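Local coordinates for periplasmic zinc-binding protein troA (PDB 1K0F) that binds zinc in the periplasm with high affinity and specificity and delivers it to the membrane permease of the TroABC transporter for import into the cytoplasm, at residues Pro3-Thr8 / Leu54-Gly59; Ile9-Asp14 / Asp248-Ala253; Lys17-Gly22 / Ala116-Leu121; Val34-Tyr39 / Leu60-Lys65. All coordinates share one frame; numbering follows the deposited sequence.

Contact 1: residues Pro3-Thr8 / Leu54-Gly59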
loop_
_atom_site.group_PDB
_atom_site.type_symbol
_atom_site.label_atom_id
_atom_site.label_comp_id
_atom_site.label_asym_id
_atom_site.label_seq_id
_atom_site.Cartn_x
_atom_site.Cartn_y
_atom_site.Cartn_z
ATOM N N PRO A 3 -11.296 17.762 -16.010
ATOM C CA PRO A 3 -11.345 17.905 -14.545
ATOM C C PRO A 3 -10.102 17.434 -13.794
ATOM O O PRO A 3 -9.447 16.464 -14.185
ATOM C CB PRO A 3 -12.570 17.093 -14.147
ATOM C CG PRO A 3 -12.682 16.085 -15.224
ATOM C CD PRO A 3 -12.321 16.815 -16.475
ATOM N N LEU A 4 -9.794 18.125 -12.701
ATOM C CA LEU A 4 -8.632 17.815 -11.893
ATOM C C LEU A 4 -8.913 16.798 -10.811
ATOM O O LEU A 4 -9.672 17.065 -9.886
ATOM C CB LEU A 4 -8.102 19.084 -11.235
ATOM C CG LEU A 4 -6.880 18.846 -10.355
ATOM C CD1 LEU A 4 -5.776 18.235 -11.199
ATOM C CD2 LEU A 4 -6.422 20.153 -9.729
ATOM N N VAL A 5 -8.303 15.625 -10.929
ATOM C CA VAL A 5 -8.466 14.590 -9.922
ATOM C C VAL A 5 -7.189 14.657 -9.109
ATOM O O VAL A 5 -6.107 14.818 -9.671
ATOM C CB VAL A 5 -8.570 13.179 -10.542
ATOM C CG1 VAL A 5 -8.474 12.111 -9.446
ATOM C CG2 VAL A 5 -9.875 13.048 -11.315
ATOM N N VAL A 6 -7.294 14.556 -7.793
ATOM C CA VAL A 6 -6.098 14.603 -6.967
ATOM C C VAL A 6 -6.139 13.473 -5.977
ATOM O O VAL A 6 -7.086 13.345 -5.207
ATOM C CB VAL A 6 -5.967 15.932 -6.198
ATOM C CG1 VAL A 6 -4.884 15.801 -5.120
ATOM C CG2 VAL A 6 -5.610 17.067 -7.166
ATOM N N THR A 7 -5.101 12.650 -6.003
ATOM C CA THR A 7 -5.034 11.509 -5.110
ATOM C C THR A 7 -3.810 11.572 -4.209
ATOM O O THR A 7 -2.858 12.309 -4.471
ATOM C CB THR A 7 -5.003 10.191 -5.908
ATOM O OG1 THR A 7 -3.653 9.881 -6.258
ATOM C CG2 THR A 7 -5.834 10.312 -7.173
ATOM N N THR A 8 -3.847 10.777 -3.150
ATOM C CA THR A 8 -2.768 10.725 -2.195
ATOM C C THR A 8 -1.769 9.650 -2.581
ATOM O O THR A 8 -0.845 9.904 -3.335
ATOM C CB THR A 8 -3.328 10.443 -0.806
ATOM O OG1 THR A 8 -4.253 9.352 -0.890
ATOM C CG2 THR A 8 -4.071 11.668 -0.269
ATOM N N LEU A 54 -12.004 16.350 -7.974
ATOM C CA LEU A 54 -12.153 15.059 -7.326
ATOM C C LEU A 54 -10.934 14.741 -6.485
ATOM O O LEU A 54 -9.827 14.656 -7.003
ATOM C CB LEU A 54 -12.335 13.969 -8.382
ATOM C CG LEU A 54 -12.200 12.531 -7.898
ATOM C CD1 LEU A 54 -13.349 12.230 -6.956
ATOM C CD2 LEU A 54 -12.204 11.575 -9.075
ATOM N N ILE A 55 -11.133 14.577 -5.185
ATOM C CA ILE A 55 -10.032 14.235 -4.299
ATOM C C ILE A 55 -10.210 12.786 -3.865
ATOM O O ILE A 55 -11.287 12.387 -3.411
ATOM C CB ILE A 55 -9.982 15.126 -3.048
ATOM C CG1 ILE A 55 -9.470 16.520 -3.419
ATOM C CG2 ILE A 55 -9.046 14.509 -2.016
ATOM C CD1 ILE A 55 -9.563 17.515 -2.282
ATOM N N LEU A 56 -9.141 12.005 -4.018
ATOM C CA LEU A 56 -9.160 10.589 -3.680
ATOM C C LEU A 56 -8.100 10.209 -2.659
ATOM O O LEU A 56 -6.927 10.562 -2.787
ATOM C CB LEU A 56 -8.973 9.743 -4.944
ATOM C CG LEU A 56 -10.158 9.680 -5.914
ATOM C CD1 LEU A 56 -9.811 8.773 -7.086
ATOM C CD2 LEU A 56 -11.393 9.179 -5.190
ATOM N N TYR A 57 -8.534 9.478 -1.643
ATOM C CA TYR A 57 -7.641 9.018 -0.604
ATOM C C TYR A 57 -8.152 7.702 -0.026
ATOM O O TYR A 57 -9.323 7.343 -0.179
ATOM C CB TYR A 57 -7.490 10.086 0.485
ATOM C CG TYR A 57 -8.723 10.371 1.321
ATOM C CD1 TYR A 57 -9.841 11.004 0.772
ATOM C CD2 TYR A 57 -8.736 10.078 2.691
ATOM C CE1 TYR A 57 -10.925 11.338 1.558
ATOM C CE2 TYR A 57 -9.824 10.411 3.487
ATOM C CZ TYR A 57 -10.913 11.040 2.917
ATOM O OH TYR A 57 -11.996 11.345 3.713
ATOM N N ASN A 58 -7.253 6.977 0.622
ATOM C CA ASN A 58 -7.555 5.690 1.220
ATOM C C ASN A 58 -8.770 5.665 2.141
ATOM O O ASN A 58 -9.838 5.135 1.808
ATOM C CB ASN A 58 -6.340 5.221 2.014
ATOM C CG ASN A 58 -6.150 3.730 1.964
ATOM O OD1 ASN A 58 -6.357 3.106 0.916
ATOM N ND2 ASN A 58 -5.746 3.145 3.086
ATOM N N GLY A 59 -8.568 6.266 3.308
ATOM C CA GLY A 59 -9.569 6.272 4.346
ATOM C C GLY A 59 -8.906 5.320 5.324
ATOM O O GLY A 59 -7.673 5.282 5.393
#
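Val5, Val6 and Thr7 run beside Leu54, Ile55 and Leu56 as adjacent parallel strands, their axes 4.6 Å apart at closest approach and diverging by only 18°. The backbone ladder starts with Leu54 N donating to Leu4 O at 3.1 Å. Val6 then bonds both ways, its N to Leu54 O and its O to Leu56 N, each at 2.7 Å. Beyond it the bond from Thr8 N to Leu56 O is weak, just where segment 3-8 turns a corner out of the strand.

On one face Val5 and Leu54 lie side by side, pointing the same way. A chi1 of 167° sets Leu54 CG anti to the backbone N, 4.1 Å from Val5 CG1, and CD2 beyond it rests 3.6 Å from Val5 CG2. Thr7 meets Leu56 at a slant, its CG2 3.9 Å from Leu56 CB. Val6 and Ile55 occupy the other face, and past the ladder Thr8 CG2 reaches Tyr57 CB at 3.8 Å.

Strand 25-28 pairs with the far edge of 4-7, and 78-81 lies beyond 54-57, so the two strands are the inner pair of a four-stranded parallel sheet. Helices 10-20 and 107-124 cover the face carrying Val5, Thr7, Leu54 and Leu56.

Contact 2: residues Ile9-Asp14 / Asp248-Ala253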
loop_
_atom_site.group_PDB
_atom_site.type_symbol
_atom_site.label_atom_id
_atom_site.label_comp_id
_atom_site.label_asym_id
_atom_site.label_seq_id
_atom_site.Cartn_x
_atom_site.Cartn_y
_atom_site.Cartn_z
ATOM N N ILE A 9 -1.948 8.447 -2.057
ATOM C CA ILE A 9 -1.043 7.340 -2.364
ATOM C C ILE A 9 -1.114 6.961 -3.845
ATOM O O ILE A 9 -2.189 7.001 -4.459
ATOM C CB ILE A 9 -1.389 6.116 -1.514
ATOM C CG1 ILE A 9 -2.854 5.736 -1.746
ATOM C CG2 ILE A 9 -1.159 6.435 -0.048
ATOM C CD1 ILE A 9 -3.237 4.422 -1.129
ATOM N N GLY A 10 0.034 6.597 -4.411
ATOM C CA GLY A 10 0.089 6.243 -5.819
ATOM C C GLY A 10 -0.867 5.143 -6.253
ATOM O O GLY A 10 -1.295 5.100 -7.409
ATOM N N MET A 11 -1.202 4.257 -5.321
ATOM C CA MET A 11 -2.088 3.141 -5.613
ATOM C C MET A 11 -3.404 3.607 -6.205
ATOM O O MET A 11 -3.904 3.017 -7.163
ATOM C CB MET A 11 -2.344 2.323 -4.349
ATOM C CG MET A 11 -1.189 1.405 -3.967
ATOM S SD MET A 11 0.129 2.254 -3.049
ATOM C CE MET A 11 -0.504 2.127 -1.426
ATOM N N ILE A 12 -3.972 4.663 -5.632
ATOM C CA ILE A 12 -5.235 5.217 -6.116
ATOM C C ILE A 12 -4.989 5.823 -7.492
ATOM O O ILE A 12 -5.744 5.586 -8.436
ATOM C CB ILE A 12 -5.761 6.324 -5.166
ATOM C CG1 ILE A 12 -6.035 5.727 -3.782
ATOM C CG2 ILE A 12 -6.989 6.984 -5.768
ATOM C CD1 ILE A 12 -6.876 6.591 -2.900
ATOM N N ALA A 13 -3.914 6.605 -7.583
ATOM C CA ALA A 13 -3.527 7.269 -8.822
ATOM C C ALA A 13 -3.455 6.242 -9.935
ATOM O O ALA A 13 -3.816 6.524 -11.082
ATOM C CB ALA A 13 -2.171 7.956 -8.655
ATOM N N ASP A 14 -2.989 5.041 -9.603
ATOM C CA ASP A 14 -2.896 4.014 -10.610
ATOM C C ASP A 14 -4.285 3.638 -11.079
ATOM O O ASP A 14 -4.543 3.559 -12.276
ATOM C CB ASP A 14 -2.195 2.778 -10.084
ATOM C CG ASP A 14 -1.957 1.761 -11.168
ATOM O OD1 ASP A 14 -1.088 2.014 -12.033
ATOM O OD2 ASP A 14 -2.649 0.720 -11.173
ATOM N N ASP A 248 3.633 1.494 1.504
ATOM C CA ASP A 248 2.554 2.431 1.237
ATOM C C ASP A 248 2.760 3.164 -0.078
ATOM O O ASP A 248 1.824 3.763 -0.605
ATOM C CB ASP A 248 2.443 3.466 2.365
ATOM C CG ASP A 248 2.673 2.866 3.747
ATOM O OD1 ASP A 248 2.154 1.763 4.020
ATOM O OD2 ASP A 248 3.374 3.511 4.562
ATOM N N ALA A 249 3.984 3.106 -0.601
ATOM C CA ALA A 249 4.325 3.796 -1.845
ATOM C C ALA A 249 4.702 2.879 -3.000
ATOM O O ALA A 249 5.247 1.791 -2.798
ATOM C CB ALA A 249 5.464 4.791 -1.594
ATOM N N MET A 250 4.424 3.351 -4.213
ATOM C CA MET A 250 4.712 2.599 -5.427
ATOM C C MET A 250 6.061 2.974 -6.008
ATOM O O MET A 250 6.802 3.779 -5.437
ATOM C CB MET A 250 3.649 2.875 -6.485
ATOM C CG MET A 250 2.328 2.200 -6.248
ATOM S SD MET A 250 1.405 2.111 -7.777
ATOM C CE MET A 250 1.757 3.716 -8.494
ATOM N N GLY A 251 6.363 2.389 -7.159
ATOM C CA GLY A 251 7.614 2.694 -7.823
ATOM C C GLY A 251 7.461 3.985 -8.605
ATOM O O GLY A 251 6.425 4.654 -8.494
ATOM N N ASP A 252 8.479 4.339 -9.389
ATOM C CA ASP A 252 8.453 5.562 -10.190
ATOM C C ASP A 252 7.482 5.462 -11.353
ATOM O O ASP A 252 7.390 4.421 -12.008
ATOM C CB ASP A 252 9.834 5.864 -10.755
ATOM C CG ASP A 252 10.861 6.073 -9.683
ATOM O OD1 ASP A 252 10.625 6.880 -8.756
ATOM O OD2 ASP A 252 11.916 5.423 -9.779
ATOM N N ALA A 253 6.764 6.553 -11.611
ATOM C CA ALA A 253 5.812 6.580 -12.709
ATOM C C ALA A 253 6.586 6.202 -13.964
ATOM O O ALA A 253 7.704 6.679 -14.172
ATOM C CB ALA A 253 5.215 7.974 -12.855
#
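At the cleft between the two lobes, where zinc ligand Asp248 sits, the loop 248-253 packs through Asp248 and Met250 onto the first turn of helix 10-20, at Ile9, Gly10 and Met11. Ile9 is the N-cap, and its CG2 methyl stands 4.0 Å from the backbone oxygen of Asp248. The thioether of Met11 reaches the same oxygen: the methyl CE comes to 3.0 Å of Asp248 O, with SD behind it at 3.3 Å. The Met11 chain gets there by bending twice, chi2 of 82° placing SD and chi3 of 86° placing CE.

Met250 comes back the other way, so the two methionines slide past each other in opposite directions, with Met11 SD 3.9 Å from Met250 CG. Its chain folds at chi3, and the terminal CE settles on the helix backbone 3.5 Å from Gly10 O. Gly10 has no side chain in the way, which lets the methyl come in this near. Farther along the helix, Asp14 CB approaches Met250 SD at 4.3 Å, while Asp14 OD2 accepts a hydrogen bond from Tyr139. Met263 of helix 260-273 touches both methionines, and Trp110 and Tyr260 also flank Met11.

The carboxylate of Asp248 points away from this apolar patch to His37, His102 and His168, with a weak hydrogen bond between its OD1 and His168 NE2. The close approach of a loop from one lobe to a helix of the other fits the closed conformation of this metal-free protein, a solute-binding protein with its metal site between two lobes.

Contact 3: residues Lys17-Gly22 / Ala116-Leu121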
loop_
_atom_site.group_PDB
_atom_site.type_symbol
_atom_site.label_atom_id
_atom_site.label_comp_id
_atom_site.label_asym_id
_atom_site.label_seq_id
_atom_site.Cartn_x
_atom_site.Cartn_y
_atom_site.Cartn_z
ATOM N N LYS A 17 -5.511 6.436 -13.350
ATOM C CA LYS A 17 -4.850 6.369 -14.648
ATOM C C LYS A 17 -5.483 5.348 -15.590
ATOM O O LYS A 17 -5.828 5.654 -16.734
ATOM C CB LYS A 17 -3.374 6.015 -14.453
ATOM C CG LYS A 17 -2.571 7.109 -13.782
ATOM C CD LYS A 17 -1.123 7.070 -14.194
ATOM C CE LYS A 17 -0.250 6.597 -13.047
ATOM N NZ LYS A 17 0.720 7.645 -12.636
ATOM N N ASN A 18 -5.630 4.129 -15.091
ATOM C CA ASN A 18 -6.190 3.042 -15.872
ATOM C C ASN A 18 -7.631 3.296 -16.273
ATOM O O ASN A 18 -8.019 2.989 -17.398
ATOM C CB ASN A 18 -6.090 1.745 -15.083
ATOM C CG ASN A 18 -4.667 1.259 -14.945
ATOM O OD1 ASN A 18 -4.072 0.781 -15.904
ATOM N ND2 ASN A 18 -4.108 1.390 -13.752
ATOM N N ILE A 19 -8.411 3.854 -15.348
ATOM C CA ILE A 19 -9.831 4.153 -15.570
ATOM C C ILE A 19 -10.089 5.458 -16.323
ATOM O O ILE A 19 -10.653 5.445 -17.409
ATOM C CB ILE A 19 -10.625 4.221 -14.237
ATOM C CG1 ILE A 19 -10.484 2.899 -13.480
ATOM C CG2 ILE A 19 -12.089 4.503 -14.528
ATOM C CD1 ILE A 19 -10.711 3.010 -12.008
ATOM N N ALA A 20 -9.694 6.582 -15.733
ATOM C CA ALA A 20 -9.895 7.885 -16.371
ATOM C C ALA A 20 -8.969 8.104 -17.560
ATOM O O ALA A 20 -9.347 8.762 -18.534
ATOM C CB ALA A 20 -9.698 9.008 -15.355
ATOM N N GLN A 21 -7.764 7.546 -17.478
ATOM C CA GLN A 21 -6.793 7.701 -18.540
ATOM C C GLN A 21 -6.561 9.185 -18.760
ATOM O O GLN A 21 -6.302 9.924 -17.806
ATOM C CB GLN A 21 -7.310 7.061 -19.819
ATOM C CG GLN A 21 -7.960 5.737 -19.576
ATOM C CD GLN A 21 -7.168 4.613 -20.169
ATOM O OE1 GLN A 21 -6.781 3.669 -19.477
ATOM N NE2 GLN A 21 -6.913 4.704 -21.465
ATOM N N GLY A 22 -6.673 9.619 -20.008
ATOM C CA GLY A 22 -6.440 11.015 -20.323
ATOM C C GLY A 22 -7.688 11.852 -20.271
ATOM O O GLY A 22 -7.714 12.964 -20.790
ATOM N N ALA A 116 -14.480 2.156 -5.902
ATOM C CA ALA A 116 -14.719 3.494 -5.379
ATOM C C ALA A 116 -14.110 4.530 -6.325
ATOM O O ALA A 116 -14.754 5.511 -6.685
ATOM C CB ALA A 116 -14.102 3.620 -3.987
ATOM N N VAL A 117 -12.864 4.307 -6.717
ATOM C CA VAL A 117 -12.184 5.216 -7.632
ATOM C C VAL A 117 -12.982 5.350 -8.930
ATOM O O VAL A 117 -13.301 6.454 -9.374
ATOM C CB VAL A 117 -10.792 4.694 -7.976
ATOM C CG1 VAL A 117 -10.134 5.620 -8.964
ATOM C CG2 VAL A 117 -9.955 4.578 -6.718
ATOM N N TYR A 118 -13.298 4.202 -9.520
ATOM C CA TYR A 118 -14.055 4.153 -10.756
ATOM C C TYR A 118 -15.358 4.915 -10.636
ATOM O O TYR A 118 -15.657 5.777 -11.456
ATOM C CB TYR A 118 -14.352 2.702 -11.120
ATOM C CG TYR A 118 -15.623 2.500 -11.928
ATOM C CD1 TYR A 118 -15.683 2.889 -13.254
ATOM C CD2 TYR A 118 -16.730 1.886 -11.368
ATOM C CE1 TYR A 118 -16.823 2.667 -14.018
ATOM C CE2 TYR A 118 -17.884 1.651 -12.115
ATOM C CZ TYR A 118 -17.921 2.041 -13.443
ATOM O OH TYR A 118 -19.035 1.795 -14.190
ATOM N N GLU A 119 -16.136 4.591 -9.611
ATOM C CA GLU A 119 -17.427 5.237 -9.395
ATOM C C GLU A 119 -17.317 6.726 -9.060
ATOM O O GLU A 119 -18.265 7.483 -9.263
ATOM C CB GLU A 119 -18.200 4.516 -8.286
ATOM C CG GLU A 119 -18.943 3.280 -8.766
ATOM C CD GLU A 119 -19.619 2.533 -7.643
ATOM O OE1 GLU A 119 -20.316 1.538 -7.931
ATOM O OE2 GLU A 119 -19.452 2.942 -6.475
ATOM N N SER A 120 -16.172 7.142 -8.529
ATOM C CA SER A 120 -15.960 8.545 -8.192
ATOM C C SER A 120 -15.725 9.289 -9.503
ATOM O O SER A 120 -16.270 10.373 -9.744
ATOM C CB SER A 120 -14.729 8.694 -7.298
ATOM O OG SER A 120 -15.091 8.699 -5.934
ATOM N N LEU A 121 -14.902 8.682 -10.353
ATOM C CA LEU A 121 -14.580 9.253 -11.650
ATOM C C LEU A 121 -15.852 9.422 -12.478
ATOM O O LEU A 121 -16.025 10.427 -13.166
ATOM C CB LEU A 121 -13.580 8.355 -12.384
ATOM C CG LEU A 121 -12.164 8.273 -11.794
ATOM C CD1 LEU A 121 -11.308 7.366 -12.665
ATOM C CD2 LEU A 121 -11.543 9.671 -11.698
#
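Ile19 and Ala20, on the last turn of helix 10-20, meet Val117, Tyr118 and Leu121 of helix 107-124 through apolar contacts. Ile19 uses both of its branches. CG1 is anti to the carbonyl carbon (chi1 -58°), and CD1 beyond it reaches the facing helix, 3.7 Å from Tyr118 CA and 3.8 Å from Tyr118 CB. The same methyl touches Val117 CG1 at 4.1 Å. The other branch, CG2, meets Leu121 CD1 at 3.5 Å, the two side chains crossing at a slant. Leu121 CD1 also lies 3.5 Å from Ala20 CB, so a single leucine methyl bridges both residues of the facing turn.

The aromatic part of the contact is small. Ile19 and Tyr118 cross at about a right angle, and Ile19 CG2 approaches the edge of the ring, near its plane, 4.1 Å from Tyr118 CD1. A stack against Tyr136 and a hydrogen bond of the hydroxyl with Thr133 hold that ring from outside the contact.

Polar groups bond away from the interface: Ser120 OG makes a weak bond back to Ala116 O in its own helix, and Ile19 O accepts from Arg135. Gln21, with positive phi, leaves the helical path. Phe132 of the long helix 129-156 touches Ile19 and Ala20, whereas Leu121 also packs on Leu54 and Val117 on Leu56, both of sheet strand 54-57.

Contact 4: residues Val34-Tyr39 / Leu60-Lys65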
loop_
_atom_site.group_PDB
_atom_site.type_symbol
_atom_site.label_atom_id
_atom_site.label_comp_id
_atom_site.label_asym_id
_atom_site.label_seq_id
_atom_site.Cartn_x
_atom_site.Cartn_y
_atom_site.Cartn_z
ATOM N N VAL A 34 7.395 7.648 -0.628
ATOM C CA VAL A 34 6.562 8.521 0.205
ATOM C C VAL A 34 5.634 7.810 1.219
ATOM O O VAL A 34 4.733 7.050 0.849
ATOM C CB VAL A 34 5.697 9.452 -0.676
ATOM C CG1 VAL A 34 4.598 10.106 0.155
ATOM C CG2 VAL A 34 6.576 10.509 -1.311
ATOM N N ASP A 35 5.854 8.092 2.503
ATOM C CA ASP A 35 5.053 7.509 3.564
ATOM C C ASP A 35 3.832 8.361 3.811
ATOM O O ASP A 35 3.929 9.458 4.356
ATOM C CB ASP A 35 5.853 7.413 4.859
ATOM C CG ASP A 35 5.070 6.745 5.975
ATOM O OD1 ASP A 35 3.824 6.744 5.915
ATOM O OD2 ASP A 35 5.705 6.221 6.909
ATOM N N PRO A 36 2.655 7.855 3.437
ATOM C CA PRO A 36 1.388 8.568 3.613
ATOM C C PRO A 36 1.072 8.904 5.068
ATOM O O PRO A 36 0.468 9.946 5.351
ATOM C CB PRO A 36 0.354 7.626 3.001
ATOM C CG PRO A 36 1.133 6.664 2.177
ATOM C CD PRO A 36 2.462 6.537 2.818
ATOM N N HIS A 37 1.477 8.018 5.979
ATOM C CA HIS A 37 1.245 8.205 7.411
ATOM C C HIS A 37 1.718 9.586 7.844
ATOM O O HIS A 37 0.933 10.439 8.252
ATOM C CB HIS A 37 2.011 7.160 8.228
ATOM C CG HIS A 37 1.753 5.743 7.811
ATOM N ND1 HIS A 37 0.489 5.194 7.787
ATOM C CD2 HIS A 37 2.597 4.757 7.422
ATOM C CE1 HIS A 37 0.564 3.932 7.401
ATOM N NE2 HIS A 37 1.833 3.642 7.172
ATOM N N LEU A 38 3.019 9.796 7.737
ATOM C CA LEU A 38 3.624 11.047 8.143
ATOM C C LEU A 38 3.745 12.049 7.007
ATOM O O LEU A 38 4.694 12.832 6.962
ATOM C CB LEU A 38 4.993 10.747 8.739
ATOM C CG LEU A 38 4.994 9.423 9.512
ATOM C CD1 LEU A 38 6.256 8.640 9.200
ATOM C CD2 LEU A 38 4.876 9.704 11.005
ATOM N N TYR A 39 2.779 12.031 6.096
ATOM C CA TYR A 39 2.796 12.951 4.960
ATOM C C TYR A 39 1.864 14.150 5.200
ATOM O O TYR A 39 0.748 13.990 5.709
ATOM C CB TYR A 39 2.390 12.213 3.671
ATOM C CG TYR A 39 2.560 13.041 2.408
ATOM C CD1 TYR A 39 3.721 12.959 1.647
ATOM C CD2 TYR A 39 1.573 13.934 2.000
ATOM C CE1 TYR A 39 3.898 13.754 0.514
ATOM C CE2 TYR A 39 1.741 14.735 0.872
ATOM C CZ TYR A 39 2.906 14.643 0.136
ATOM O OH TYR A 39 3.085 15.468 -0.955
ATOM N N LEU A 60 -9.685 4.533 6.051
ATOM C CA LEU A 60 -9.111 3.596 7.000
ATOM C C LEU A 60 -7.956 4.231 7.772
ATOM O O LEU A 60 -6.986 3.572 8.137
ATOM C CB LEU A 60 -8.633 2.345 6.267
ATOM C CG LEU A 60 -9.706 1.617 5.451
ATOM C CD1 LEU A 60 -9.219 0.219 5.132
ATOM C CD2 LEU A 60 -11.019 1.554 6.234
ATOM N N HIS A 61 -8.069 5.531 8.009
ATOM C CA HIS A 61 -7.055 6.265 8.748
ATOM C C HIS A 61 -5.639 6.014 8.254
ATOM O O HIS A 61 -4.698 5.940 9.046
ATOM C CB HIS A 61 -7.140 5.909 10.230
ATOM C CG HIS A 61 -6.256 6.748 11.103
ATOM N ND1 HIS A 61 -6.339 8.122 11.143
ATOM C CD2 HIS A 61 -5.271 6.404 11.964
ATOM C CE1 HIS A 61 -5.444 8.591 11.995
ATOM N NE2 HIS A 61 -4.782 7.568 12.503
ATOM N N LEU A 62 -5.467 5.886 6.949
ATOM C CA LEU A 62 -4.130 5.651 6.422
ATOM C C LEU A 62 -3.331 6.941 6.477
ATOM O O LEU A 62 -2.313 7.034 7.159
ATOM C CB LEU A 62 -4.194 5.151 4.980
ATOM C CG LEU A 62 -2.811 5.015 4.365
ATOM C CD1 LEU A 62 -2.179 3.741 4.863
ATOM C CD2 LEU A 62 -2.899 5.028 2.861
ATOM N N GLU A 63 -3.819 7.934 5.745
ATOM C CA GLU A 63 -3.196 9.247 5.652
ATOM C C GLU A 63 -3.422 10.081 6.909
ATOM O O GLU A 63 -3.742 11.266 6.837
ATOM C CB GLU A 63 -3.759 9.969 4.426
ATOM C CG GLU A 63 -3.479 9.238 3.114
ATOM C CD GLU A 63 -4.658 8.416 2.607
ATOM O OE1 GLU A 63 -5.523 8.011 3.416
ATOM O OE2 GLU A 63 -4.716 8.172 1.384
ATOM N N THR A 64 -3.238 9.440 8.057
ATOM C CA THR A 64 -3.406 10.057 9.371
ATOM C C THR A 64 -3.328 11.580 9.451
ATOM O O THR A 64 -4.215 12.225 10.014
ATOM C CB THR A 64 -2.371 9.488 10.360
ATOM O OG1 THR A 64 -1.049 9.799 9.894
ATOM C CG2 THR A 64 -2.522 7.976 10.476
ATOM N N LYS A 65 -2.270 12.155 8.888
ATOM C CA LYS A 65 -2.058 13.600 8.940
ATOM C C LYS A 65 -2.716 14.457 7.852
ATOM O O LYS A 65 -2.146 15.461 7.428
ATOM C CB LYS A 65 -0.553 13.880 8.959
ATOM C CG LYS A 65 0.085 13.742 10.333
ATOM C CD LYS A 65 1.263 12.785 10.310
ATOM C CE LYS A 65 1.853 12.631 11.694
ATOM N NZ LYS A 65 0.798 12.744 12.738
#
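Leu62 O takes two N-H groups at once, one from the zinc ligand His37 and one from its own loop. The imidazole bond, from His37 ND1, is weak, at 3.4 Å with an angle of 146° at the hydrogen, and the oxygen lies oblique to the ring. The other comes from Thr64 N at 2.7 Å and closes an inverse gamma turn centred on Glu63. Beside the ring, Leu62 CD1 comes within 3.7 Å of His37 CE1, while the other methyl, CD2, is 4.2 Å from Pro36 CB.

Both loops follow strands of the parallel sheet, 25-28 and 54-57; loop 34-39 carries the zinc ligand and 60-65 backs it, beyond the C-terminal ends of the strands, as is common in alpha/beta folds. His37 NE2 heads toward Asp248, where the rings of His102 and His168 also gather. Glu63 turns its carboxylate elsewhere: OE2 is hydrogen-bonded to both Thr8 OG1 and Asn58 N, tying the turn to the residues that follow strands 4-7 and 54-57.

The carbonyl of His37 meets the second loop too, with its O 2.7 Å from Thr64 OG1. Lys65 lies against the first loop, its CD 3.1 Å from His37 O and 3.6 Å from Leu38 CA.

Overall arrangement
Seven of the eight segments belong to the lobe built on the parallel sheet 4-7, 25-28, 54-57 and 78-81; loop 248-253 comes from the other. Contact 1 forms the middle of that sheet; the centre of contact 3, which joins two helices covering one face, lies about 10 Å from its centre, and that of contact 2, which uses the start of the same helix 10-20, about 12 Å. Contact 4 lies at the zinc site, its centre about 22 Å from that of contact 3. Along the chain, contacts 3 and 4 nest inside the loop closed by contact 2, whereas contact 1 crosses all three. Asp248 and His37 meet where contacts 2 and 4 touch, linking the lobes at the metal site.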